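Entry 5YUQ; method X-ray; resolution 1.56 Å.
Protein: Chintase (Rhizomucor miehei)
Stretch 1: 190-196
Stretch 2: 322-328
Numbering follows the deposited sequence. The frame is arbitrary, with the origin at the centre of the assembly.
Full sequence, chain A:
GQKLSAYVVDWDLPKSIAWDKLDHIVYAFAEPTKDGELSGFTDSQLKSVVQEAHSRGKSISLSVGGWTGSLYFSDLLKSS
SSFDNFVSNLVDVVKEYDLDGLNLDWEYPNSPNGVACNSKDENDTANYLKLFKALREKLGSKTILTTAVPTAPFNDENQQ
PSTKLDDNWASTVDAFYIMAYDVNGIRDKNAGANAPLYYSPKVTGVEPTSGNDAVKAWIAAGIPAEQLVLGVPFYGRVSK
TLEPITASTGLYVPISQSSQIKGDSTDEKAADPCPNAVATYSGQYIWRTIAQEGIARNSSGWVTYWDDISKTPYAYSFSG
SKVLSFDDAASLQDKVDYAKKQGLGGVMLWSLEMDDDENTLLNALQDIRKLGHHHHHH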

# COMPACT_ATOMS: atom_id res chain seq x y z
N ASN A 190 20.28 6.77 -5.60
CA ASN A 190 20.18 7.80 -4.58
C ASN A 190 19.03 7.51 -3.64
O ASN A 190 18.08 6.81 -4.00
CB ASN A 190 19.96 9.18 -5.22
CG ASN A 190 21.15 9.66 -6.01
OD1 ASN A 190 22.29 9.48 -5.59
ND2 ASN A 190 20.89 10.27 -7.16
N ALA A 191 19.11 8.06 -2.43
CA ALA A 191 17.97 8.06 -1.54
C ALA A 191 16.84 8.86 -2.18
O ALA A 191 17.09 9.81 -2.92
CB ALA A 191 18.34 8.67 -0.20
N GLY A 192 15.61 8.49 -1.88
CA GLY A 192 14.46 9.27 -2.30
C GLY A 192 13.40 9.11 -1.25
O GLY A 192 13.60 8.40 -0.27
N ALA A 193 12.26 9.75 -1.43
CA ALA A 193 11.21 9.64 -0.43
C ALA A 193 10.49 8.29 -0.50
O ALA A 193 10.36 7.69 -1.57
CB ALA A 193 10.22 10.80 -0.54
N ASN A 194 10.03 7.82 0.66
CA ASN A 194 9.23 6.61 0.72
C ASN A 194 7.90 6.84 0.01
O ASN A 194 7.42 6.00 -0.76
CB ASN A 194 8.97 6.25 2.19
CG ASN A 194 8.10 5.03 2.35
OD1 ASN A 194 8.25 4.05 1.62
ND2 ASN A 194 7.19 5.07 3.31
N ALA A 195 7.30 7.98 0.31
CA ALA A 195 5.99 8.32 -0.22
C ALA A 195 6.00 9.76 -0.69
O ALA A 195 5.31 10.60 -0.13
CB ALA A 195 4.95 8.11 0.85
N PRO A 196 6.78 10.05 -1.74
CA PRO A 196 6.82 11.43 -2.22
C PRO A 196 5.46 11.85 -2.74
O PRO A 196 4.78 11.05 -3.39
CB PRO A 196 7.81 11.38 -3.37
CG PRO A 196 7.79 9.95 -3.85
CD PRO A 196 7.52 9.12 -2.62
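Stretch 2 (322-328) KVLSFDD

Residues 322–328 run alongside residues 190–196 in nearly the same direction: the touching parts, Ala191 to Ala195 and Val323 to Asp327, differ by only 10° end to end. Stretch 2 is a β-strand from Lys322 to Ser325 and continues as an irregular but still largely extended segment, whereas stretch 1 adopts no regular helix or strand. Together they bury 236 Å², both sides summed.

Asn190 lies out of reach of stretch 2, and contact begins at Ala191, whose CB points toward the strand and packs on Val323, with Ala191 CB 4.0 Å from Val323 CG1. The backbones are still well separated here, the CA atoms of Ala191 and Val323 being 7.8 Å apart, and the apolar side chains meet across this spacing. Gly192 contributes its carbonyl, with Gly192 O 3.8 Å from Ser325 CB. The chains then draw together, and the CA atoms of Ala193 and Ser325 are separated by 5.4 Å. Ser325, with chi1 in the t rotamer, brings its hydroxyl close to the opposing backbone: OG lies 3.2 Å from Ala193 CA and accepts a hydrogen bond from Asn194 N at 2.8 Å, with an N-H...O angle of 161°. This is the only direct hydrogen bond between the stretches.

Beyond it, water carries the polar contacts. Asn194 turns the backbone with phi/psi of -66/-45°, and its side chain, also t at chi1, donates from ND2 to water 1 at 2.9 Å; water 1 is also hydrogen-bonded to Asp327 OD2, at 2.8 Å. Ala195 N donates to water 2 at 2.9 Å, which likewise reaches Asp327 OD2 at 2.9 Å. Asp327 OD2 also approaches stretch 1 directly, lying 3.5 Å from Ala195 CB. At Pro196 the CA-to-CB bond points away from stretch 2 and contact ends.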

# COMPACT_ATOMS: atom_id res chain seq x y z
N LYS A 322 22.53 6.56 8.45
CA LYS A 322 21.19 6.21 7.99
C LYS A 322 20.40 7.45 7.64
O LYS A 322 20.37 8.41 8.40
CB LYS A 322 20.45 5.47 9.10
CG LYS A 322 21.25 4.35 9.73
CD LYS A 322 20.40 3.45 10.62
CE LYS A 322 20.02 4.12 11.92
NZ LYS A 322 19.68 3.10 12.95
N VAL A 323 19.73 7.42 6.49
CA VAL A 323 18.70 8.41 6.21
C VAL A 323 17.33 7.76 6.35
O VAL A 323 17.09 6.67 5.84
CB VAL A 323 18.86 9.06 4.81
CG1 VAL A 323 18.84 8.01 3.72
CG2 VAL A 323 17.76 10.10 4.59
N LEU A 324 16.45 8.43 7.09
CA LEU A 324 15.07 7.98 7.26
C LEU A 324 14.19 8.89 6.47
O LEU A 324 14.14 10.09 6.73
CB LEU A 324 14.66 8.05 8.74
CG LEU A 324 13.18 7.84 9.07
CD1 LEU A 324 12.78 6.41 8.81
CD2 LEU A 324 12.89 8.22 10.52
N SER A 325 13.48 8.34 5.48
CA SER A 325 12.42 9.09 4.82
C SER A 325 11.13 8.66 5.48
O SER A 325 10.87 7.47 5.61
CB SER A 325 12.36 8.77 3.33
OG SER A 325 11.16 9.32 2.80
N PHE A 326 10.33 9.62 5.91
CA PHE A 326 9.09 9.27 6.61
C PHE A 326 7.95 10.22 6.31
O PHE A 326 8.08 11.09 5.44
CB PHE A 326 9.32 9.11 8.13
CG PHE A 326 9.74 10.37 8.86
CD1 PHE A 326 11.02 10.90 8.70
CD2 PHE A 326 8.87 10.99 9.77
CE1 PHE A 326 11.42 12.04 9.40
CE2 PHE A 326 9.26 12.13 10.46
CZ PHE A 326 10.53 12.66 10.29
N ASP A 327 6.83 10.02 6.99
CA ASP A 327 5.71 10.95 6.90
C ASP A 327 5.28 11.35 8.28
O ASP A 327 5.29 10.55 9.21
CB ASP A 327 4.55 10.32 6.14
CG ASP A 327 4.68 10.52 4.66
OD1 ASP A 327 4.22 11.58 4.17
OD2 ASP A 327 5.27 9.65 3.98
N ASP A 328 4.92 12.63 8.42
CA ASP A 328 4.48 13.15 9.71
C ASP A 328 3.14 13.84 9.54
O ASP A 328 2.49 13.70 8.50
CB ASP A 328 5.53 14.08 10.33
CG ASP A 328 5.96 15.20 9.40
OD1 ASP A 328 5.29 15.44 8.38
OD2 ASP A 328 6.97 15.88 9.72
O HOH W 1 6.92 7.59 4.77
O HOH W 2 7.79 9.80 2.57